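Local coordinates for protein YghZ aldo-keto reductase (Escherichia coli, PDB 3N6Q) that probably reduces aldehydes or ketones with a nicotinamide cofactor, as a TIM-barrel member of the aldo-keto reductase family, at residues 191-196 against 220-225; 16-21 against 294-299. One frame throughout, in Å; residues are numbered along the deposited sequence.

Contact 1: 191-196 against 220-225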
ATOM      1  N   ILE B 191     -12.201   3.674 -19.424  1.00 14.17           N
ATOM      2  CA  ILE B 191     -12.319   3.414 -20.854  1.00 12.73           C
ATOM      3  C   ILE B 191     -12.918   2.038 -21.111  1.00 13.90           C
ATOM      4  O   ILE B 191     -12.708   1.040 -20.330  1.00 14.50           O
ATOM      5  CB  ILE B 191     -10.943   3.631 -21.580  1.00 12.39           C
ATOM      6  CG1 ILE B 191     -11.081   3.656 -23.086  1.00 11.79           C
ATOM      7  CG2 ILE B 191      -9.908   2.495 -21.183  1.00 11.28           C
ATOM      8  CD1 ILE B 191      -9.730   4.248 -23.760  1.00 14.06           C
ATOM      9  N   HIS B 192     -13.665   1.952 -22.224  1.00 14.59           N
ATOM     10  CA  HIS B 192     -14.239   0.718 -22.714  1.00 14.94           C
ATOM     11  C   HIS B 192     -13.717   0.564 -24.137  1.00 14.54           C
ATOM     12  O   HIS B 192     -13.732   1.538 -24.947  1.00 14.33           O
ATOM     13  CB  HIS B 192     -15.802   0.804 -22.679  1.00 14.88           C
ATOM     14  CG  HIS B 192     -16.516  -0.484 -23.007  1.00 14.41           C
ATOM     15  ND1 HIS B 192     -16.358  -1.151 -24.206  1.00 14.95           N
ATOM     16  CD2 HIS B 192     -17.409  -1.217 -22.287  1.00 13.74           C
ATOM     17  CE1 HIS B 192     -17.135  -2.218 -24.222  1.00 15.33           C
ATOM     18  NE2 HIS B 192     -17.764  -2.293 -23.053  1.00 14.45           N
ATOM     19  N   GLN B 193     -13.199  -0.621 -24.452  1.00 13.35           N
ATOM     20  CA  GLN B 193     -12.824  -0.949 -25.810  1.00 11.64           C
ATOM     21  C   GLN B 193     -13.761  -1.972 -26.440  1.00 14.58           C
ATOM     22  O   GLN B 193     -13.565  -3.189 -26.264  1.00 15.27           O
ATOM     23  CB  GLN B 193     -11.338  -1.456 -25.827  1.00 11.53           C
ATOM     24  CG  GLN B 193     -10.856  -1.841 -27.167  1.00 10.97           C
ATOM     25  CD  GLN B 193      -9.357  -2.222 -27.132  1.00 16.43           C
ATOM     26  OE1 GLN B 193      -8.966  -3.187 -27.750  1.00 17.98           O
ATOM     27  NE2 GLN B 193      -8.538  -1.426 -26.481  1.00 15.58           N
ATOM     28  N   PRO B 194     -14.770  -1.507 -27.240  1.00 14.70           N
ATOM     29  CA  PRO B 194     -15.663  -2.416 -27.985  1.00 15.91           C
ATOM     30  C   PRO B 194     -15.188  -2.568 -29.421  1.00 16.35           C
ATOM     31  O   PRO B 194     -14.465  -1.716 -29.959  1.00 16.45           O
ATOM     32  CB  PRO B 194     -17.017  -1.672 -27.942  1.00 13.56           C
ATOM     33  CG  PRO B 194     -16.574  -0.196 -28.107  1.00 14.22           C
ATOM     34  CD  PRO B 194     -15.267  -0.108 -27.242  1.00 16.10           C
ATOM     35  N   SER B 195     -15.605  -3.625 -30.094  1.00 17.47           N
ATOM     36  CA  SER B 195     -15.447  -3.654 -31.536  1.00 15.87           C
ATOM     37  C   SER B 195     -16.555  -2.736 -32.027  1.00 16.39           C
ATOM     38  O   SER B 195     -17.713  -2.949 -31.657  1.00 14.58           O
ATOM     39  CB  SER B 195     -15.763  -5.071 -32.081  1.00 20.02           C
ATOM     40  OG  SER B 195     -14.703  -5.954 -31.718  1.00 21.51           O
ATOM     41  N   TYR B 196     -16.228  -1.864 -32.979  1.00 15.32           N
ATOM     42  CA  TYR B 196     -17.184  -0.800 -33.405  1.00 15.06           C
ATOM     43  C   TYR B 196     -16.718  -0.245 -34.738  1.00 17.63           C
ATOM     44  O   TYR B 196     -15.562   0.136 -34.887  1.00 17.50           O
ATOM     45  CB  TYR B 196     -17.167   0.317 -32.352  1.00 16.94           C
ATOM     46  CG  TYR B 196     -18.238   1.373 -32.584  1.00 14.51           C
ATOM     47  CD1 TYR B 196     -19.346   1.101 -33.388  1.00 17.54           C
ATOM     48  CD2 TYR B 196     -18.072   2.652 -32.077  1.00 19.79           C
ATOM     49  CE1 TYR B 196     -20.375   2.075 -33.545  1.00 21.00           C
ATOM     50  CE2 TYR B 196     -19.045   3.642 -32.299  1.00 22.41           C
ATOM     51  CZ  TYR B 196     -20.191   3.332 -32.993  1.00 21.96           C
ATOM     52  OH  TYR B 196     -21.168   4.321 -33.176  1.00 24.21           O
ATOM     53  N   ILE B 220     -12.859   3.390 -27.037  1.00 15.42           N
ATOM     54  CA  ILE B 220     -11.857   3.267 -28.030  1.00 13.55           C
ATOM     55  C   ILE B 220     -12.252   2.136 -28.962  1.00 14.34           C
ATOM     56  O   ILE B 220     -12.502   1.020 -28.534  1.00 15.07           O
ATOM     57  CB  ILE B 220     -10.403   3.158 -27.440  1.00 15.77           C
ATOM     58  CG1 ILE B 220      -9.434   2.956 -28.592  1.00 15.14           C
ATOM     59  CG2 ILE B 220     -10.336   1.913 -26.509  1.00  8.78           C
ATOM     60  CD1 ILE B 220      -7.932   3.177 -28.166  1.00 17.39           C
ATOM     61  N   ALA B 221     -12.475   2.468 -30.239  1.00 12.56           N
ATOM     62  CA  ALA B 221     -12.999   1.491 -31.176  1.00 12.09           C
ATOM     63  C   ALA B 221     -11.954   0.476 -31.688  1.00 13.99           C
ATOM     64  O   ALA B 221     -11.000   0.815 -32.415  1.00 16.06           O
ATOM     65  CB  ALA B 221     -13.685   2.231 -32.415  1.00 14.67           C
ATOM     66  N   PHE B 222     -12.219  -0.813 -31.427  1.00 15.38           N
ATOM     67  CA  PHE B 222     -11.350  -1.898 -31.923  1.00 14.91           C
ATOM     68  C   PHE B 222     -11.898  -2.361 -33.275  1.00 16.46           C
ATOM     69  O   PHE B 222     -13.121  -2.336 -33.524  1.00 18.31           O
ATOM     70  CB  PHE B 222     -11.430  -3.054 -30.901  1.00 16.84           C
ATOM     71  CG  PHE B 222     -10.646  -4.277 -31.298  1.00 18.62           C
ATOM     72  CD1 PHE B 222      -9.254  -4.269 -31.233  1.00 21.03           C
ATOM     73  CD2 PHE B 222     -11.292  -5.423 -31.730  1.00 23.54           C
ATOM     74  CE1 PHE B 222      -8.502  -5.388 -31.608  1.00 23.81           C
ATOM     75  CE2 PHE B 222     -10.548  -6.549 -32.111  1.00 29.02           C
ATOM     76  CZ  PHE B 222      -9.144  -6.532 -32.033  1.00 23.38           C
ATOM     77  N   THR B 223     -10.998  -2.724 -34.198  1.00 15.57           N
ATOM     78  CA  THR B 223     -11.335  -3.107 -35.603  1.00 17.40           C
ATOM     79  C   THR B 223     -12.241  -2.058 -36.312  1.00 16.30           C
ATOM     80  O   THR B 223     -13.262  -2.417 -36.890  1.00 17.19           O
ATOM     81  CB  THR B 223     -11.999  -4.473 -35.818  1.00 17.70           C
ATOM     82  OG1 THR B 223     -13.175  -4.635 -34.993  1.00 19.83           O
ATOM     83  CG2 THR B 223     -10.969  -5.619 -35.532  1.00 24.63           C
ATOM     84  N   PRO B 224     -11.844  -0.803 -36.236  1.00 14.60           N
ATOM     85  CA  PRO B 224     -12.651   0.281 -36.912  1.00 15.27           C
ATOM     86  C   PRO B 224     -12.688   0.128 -38.429  1.00 18.17           C
ATOM     87  O   PRO B 224     -13.577   0.717 -39.080  1.00 17.99           O
ATOM     88  CB  PRO B 224     -11.913   1.569 -36.509  1.00 16.10           C
ATOM     89  CG  PRO B 224     -10.372   1.103 -36.407  1.00 14.91           C
ATOM     90  CD  PRO B 224     -10.523  -0.315 -35.747  1.00 13.14           C
ATOM     91  N   LEU B 225     -11.760  -0.662 -38.993  1.00 17.32           N
ATOM     92  CA  LEU B 225     -11.790  -1.000 -40.434  1.00 18.70           C
ATOM     93  C   LEU B 225     -12.352  -2.368 -40.763  1.00 20.42           C
ATOM     94  O   LEU B 225     -12.314  -2.782 -41.941  1.00 21.59           O
ATOM     95  CB  LEU B 225     -10.413  -0.791 -41.086  1.00 19.90           C
ATOM     96  CG  LEU B 225      -9.818   0.619 -40.973  1.00 18.98           C
ATOM     97  CD1 LEU B 225      -8.487   0.642 -41.694  1.00 23.65           C
ATOM     98  CD2 LEU B 225     -10.778   1.679 -41.625  1.00 18.73           C
TER
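Q193 and I220 run alongside each other in the same direction, with Q193 CB 3.6 Å from I220 CG2. In I220, CG1 is anti to the backbone N (chi1 177°), which puts the CG2 methyl between N and the carbonyl carbon. There it meets two neighbours, because I191 CD1 also approaches I220 CG2, at 3.7 Å, as the I191 side chain passes at a slant across that of I220.

Beyond CG the glutamine chain is extended and carries its amide to F222. Q193 OE1 stands 3.7 Å from F222 CD1, with amide and ring planes only 16° apart, while NE2 makes weak hydrogen bonds to D61 OD1 and Y136 OH. At the ring's other ortho carbon, S195 OG lies in the ring plane at the edge, 3.5 Å from F222 CD2. The ring of W33 also meets that of F222.

The backbones give the register. I220 N donates to H192 O, and F222 N to P194 O at 2.8 Å. Y196 N returns a bond to F222 O. The last two, made by F222 to the residues flanking S195, form a parallel bridge. F222 O is gripped twice: Y196 N comes in the carbonyl plane, whereas T223 OG1, 2.7 Å from F222 O, donates from 36° above it. Buried Y196 O has no hydrogen-bond partner and faces P224 CA in a CH···O contact.

Parallel pairing at the C-terminal ends of neighbouring strands, 191-193 and 218-221, running on into the following loops, is typical of the (beta/alpha)8, or TIM, barrel, the fold of the aldo-keto reductases.

Contact 2: 16-21 against 294-299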
ATOM      1  N   ARG B  16      -8.354  13.775 -27.848  1.00 14.10           N
ATOM      2  CA  ARG B  16      -9.682  13.808 -27.217  1.00 14.59           C
ATOM      3  C   ARG B  16      -9.574  13.369 -25.788  1.00 16.11           C
ATOM      4  O   ARG B  16      -8.953  12.295 -25.516  1.00 14.89           O
ATOM      5  CB  ARG B  16     -10.606  12.838 -27.957  1.00 13.10           C
ATOM      6  CG  ARG B  16     -10.802  13.259 -29.438  1.00 16.86           C
ATOM      7  CD  ARG B  16     -11.868  12.353 -30.105  1.00 16.47           C
ATOM      8  NE  ARG B  16     -12.151  12.913 -31.432  1.00 20.14           N
ATOM      9  CZ  ARG B  16     -13.286  12.766 -32.101  1.00 21.30           C
ATOM     10  NH1 ARG B  16     -14.266  11.972 -31.627  1.00 12.50           N
ATOM     11  NH2 ARG B  16     -13.420  13.403 -33.276  1.00 17.33           N
ATOM     12  N   TYR B  17     -10.185  14.145 -24.873  1.00 18.07           N
ATOM     13  CA  TYR B  17     -10.296  13.705 -23.479  1.00 16.63           C
ATOM     14  C   TYR B  17     -11.041  12.415 -23.423  1.00 18.71           C
ATOM     15  O   TYR B  17     -12.080  12.249 -24.067  1.00 17.39           O
ATOM     16  CB  TYR B  17     -10.987  14.765 -22.579  1.00 18.76           C
ATOM     17  CG  TYR B  17     -10.076  15.920 -22.315  1.00 16.77           C
ATOM     18  CD1 TYR B  17      -9.224  15.900 -21.234  1.00 18.11           C
ATOM     19  CD2 TYR B  17      -9.998  17.002 -23.208  1.00 19.70           C
ATOM     20  CE1 TYR B  17      -8.279  16.946 -21.030  1.00 21.50           C
ATOM     21  CE2 TYR B  17      -9.110  18.077 -22.983  1.00 23.15           C
ATOM     22  CZ  TYR B  17      -8.264  18.033 -21.904  1.00 22.09           C
ATOM     23  OH  TYR B  17      -7.391  19.057 -21.679  1.00 20.43           O
ATOM     24  N   CYS B  18     -10.556  11.474 -22.597  1.00 14.46           N
ATOM     25  CA  CYS B  18     -11.155  10.136 -22.571  1.00 14.76           C
ATOM     26  C   CYS B  18     -12.302  10.163 -21.529  1.00 16.41           C
ATOM     27  O   CYS B  18     -12.035  10.277 -20.323  1.00 19.03           O
ATOM     28  CB  CYS B  18     -10.013   9.152 -22.107  1.00 16.65           C
ATOM     29  SG  CYS B  18     -10.598   7.469 -22.014  1.00 18.73           S
ATOM     30  N   GLY B  19     -13.564  10.200 -21.978  1.00 17.28           N
ATOM     31  CA  GLY B  19     -14.704  10.270 -21.062  1.00 17.92           C
ATOM     32  C   GLY B  19     -14.642  11.546 -20.228  1.00 20.57           C
ATOM     33  O   GLY B  19     -14.250  12.597 -20.748  1.00 23.40           O
ATOM     34  N   LYS B  20     -14.896  11.440 -18.927  1.00 19.70           N
ATOM     35  CA  LYS B  20     -14.834  12.563 -17.988  0.50 21.15           C
ATOM     36  C   LYS B  20     -13.422  12.826 -17.446  1.00 21.89           C
ATOM     37  O   LYS B  20     -13.218  13.772 -16.683  1.00 23.30           O
ATOM     38  CB  LYS B  20     -15.807  12.366 -16.811  0.50 21.43           C
ATOM     39  CG  LYS B  20     -15.410  11.279 -15.756  0.50 19.46           C
ATOM     40  CD  LYS B  20     -16.539  11.127 -14.720  0.50 18.28           C
ATOM     41  CE  LYS B  20     -16.423   9.847 -13.906  0.50 23.66           C
ATOM     42  NZ  LYS B  20     -17.572   9.753 -12.939  0.50 28.32           N
ATOM     43  N   SER B  21     -12.439  11.986 -17.826  1.00 20.07           N
ATOM     44  CA  SER B  21     -11.099  12.091 -17.230  1.00 17.87           C
ATOM     45  C   SER B  21     -10.330  13.256 -17.794  1.00 18.26           C
ATOM     46  O   SER B  21     -10.695  13.845 -18.831  1.00 18.46           O
ATOM     47  CB  SER B  21     -10.274  10.755 -17.439  1.00 15.71           C
ATOM     48  OG  SER B  21      -9.775  10.705 -18.765  1.00 19.33           O
ATOM     49  N   ARG B 294     -18.642  10.720 -29.402  1.00 24.70           N
ATOM     50  CA  ARG B 294     -19.041   9.452 -28.760  1.00 25.19           C
ATOM     51  C   ARG B 294     -17.857   8.461 -28.743  1.00 24.61           C
ATOM     52  O   ARG B 294     -17.896   7.398 -28.070  1.00 26.15           O
ATOM     53  CB  ARG B 294     -20.177   8.804 -29.576  1.00 28.37           C
ATOM     54  CG  ARG B 294     -21.422   9.723 -29.734  1.00 31.93           C
ATOM     55  CD  ARG B 294     -22.289   9.763 -28.433  1.00 38.27           C
ATOM     56  NE  ARG B 294     -23.444   8.892 -28.565  1.00 38.81           N
ATOM     57  CZ  ARG B 294     -24.225   8.471 -27.565  1.00 45.56           C
ATOM     58  NH1 ARG B 294     -24.047   8.874 -26.317  1.00 36.25           N
ATOM     59  NH2 ARG B 294     -25.222   7.626 -27.833  1.00 50.14           N
ATOM     60  N   VAL B 295     -16.850   8.762 -29.545  1.00 20.13           N
ATOM     61  CA  VAL B 295     -15.712   7.861 -29.673  1.00 18.37           C
ATOM     62  C   VAL B 295     -14.489   8.674 -29.305  1.00 19.55           C
ATOM     63  O   VAL B 295     -14.260   9.759 -29.865  1.00 18.75           O
ATOM     64  CB  VAL B 295     -15.637   7.288 -31.095  1.00 17.11           C
ATOM     65  CG1 VAL B 295     -14.270   6.566 -31.377  1.00 14.70           C
ATOM     66  CG2 VAL B 295     -16.771   6.284 -31.325  1.00 18.95           C
ATOM     67  N   THR B 296     -13.696   8.180 -28.352  1.00 15.61           N
ATOM     68  CA  THR B 296     -12.447   8.861 -27.975  1.00 15.06           C
ATOM     69  C   THR B 296     -11.307   8.660 -28.981  1.00 15.69           C
ATOM     70  O   THR B 296     -10.500   9.591 -29.251  1.00 16.00           O
ATOM     71  CB  THR B 296     -11.963   8.294 -26.574  1.00 12.55           C
ATOM     72  OG1 THR B 296     -13.074   8.259 -25.672  1.00 15.62           O
ATOM     73  CG2 THR B 296     -10.867   9.143 -26.002  1.00 17.16           C
ATOM     74  N   SER B 297     -11.226   7.466 -29.561  1.00 15.91           N
ATOM     75  CA  SER B 297     -10.099   7.111 -30.438  1.00 13.86           C
ATOM     76  C   SER B 297     -10.495   5.902 -31.258  1.00 12.91           C
ATOM     77  O   SER B 297     -11.440   5.144 -30.880  1.00 16.09           O
ATOM     78  CB  SER B 297      -8.837   6.824 -29.541  1.00 13.46           C
ATOM     79  OG  SER B 297      -7.683   6.648 -30.375  1.00 16.88           O
ATOM     80  N   VAL B 298      -9.793   5.683 -32.378  1.00 13.86           N
ATOM     81  CA  VAL B 298      -9.983   4.482 -33.172  1.00 12.78           C
ATOM     82  C   VAL B 298      -8.641   3.769 -33.218  1.00 15.44           C
ATOM     83  O   VAL B 298      -7.606   4.385 -33.320  1.00 15.10           O
ATOM     84  CB  VAL B 298     -10.483   4.812 -34.595  1.00 13.74           C
ATOM     85  CG1 VAL B 298     -11.875   5.527 -34.494  1.00 13.58           C
ATOM     86  CG2 VAL B 298      -9.505   5.748 -35.319  1.00 15.10           C
ATOM     87  N   LEU B 299      -8.693   2.477 -33.013  1.00 15.53           N
ATOM     88  CA  LEU B 299      -7.465   1.658 -32.981  1.00 17.07           C
ATOM     89  C   LEU B 299      -7.082   1.148 -34.324  1.00 14.31           C
ATOM     90  O   LEU B 299      -7.735   0.286 -34.901  1.00 17.87           O
ATOM     91  CB  LEU B 299      -7.678   0.459 -32.064  1.00 17.84           C
ATOM     92  CG  LEU B 299      -7.287   0.727 -30.643  1.00 22.36           C
ATOM     93  CD1 LEU B 299      -8.011  -0.365 -29.755  1.00 30.42           C
ATOM     94  CD2 LEU B 299      -5.731   0.684 -30.509  1.00 16.77           C
TER
HETATM   95  O   HOH W   1     -14.284  10.273 -24.683  1.00 23.72           O
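R16 reaches across to the backbone of V295 and T296 from strand 15-17, which pairs antiparallel with strand 24-31 in the N-terminal beta hairpin that precedes the barrel in aldo-keto reductases.

The polar link is one direct bond: R16 NH1 donates to V295 O at 2.8 Å, with the oxygen 18° out of the guanidinium plane. CG anti to the carbonyl carbon (chi1 -62°) and a chain extended from there to NE carry the group across. Its other bonds go to D292 O through NH1, L290 O through NH2 and Q14 OE1 through NE, so the guanidinium is fixed on several sides. An alanine here removes the guanidinium, so V295 O, L290 O, D292 O and Q14 OE1 lose this donor, and the hairpin would probably be held less firmly to the segment leading into strand 297-300. Buried T296 O has no hydrogen-bond partner; R16 CD only packs against it, at 3.2 Å.

Van der Waals contact centres on the T296 CG2 methyl, 3.6 Å from C18 CA and 4.0 Å from C18 CB.

C18 opens a type II' turn, its O accepting from both S21 N and S21 OG. T296 OG1, already bonded to C219 N, also meets a water that donates to Y17 O at 3.0 Å and accepts from G19 N at 2.8 Å.

Contacts 1 and 2 have centres 11 Å apart and meet where strands 218-221 and 297-300 run side by side in the barrel. The evidence is a pair of probable backbone hydrogen bonds, A221 N to S297 O and L299 N to A221 O, each 2.9 Å long. Packing adds Q193 NE2 at 3.5 Å from L299 CD1, I191 against C18, and V295 against Y196. Along the chain, contact 1 is nested inside the loop that contact 2 closes. Contact 1 lies at the C-terminal strand ends, the side that carries the active site in TIM-barrel enzymes; contact 2 joins the hairpin to the entry of strand 297-300.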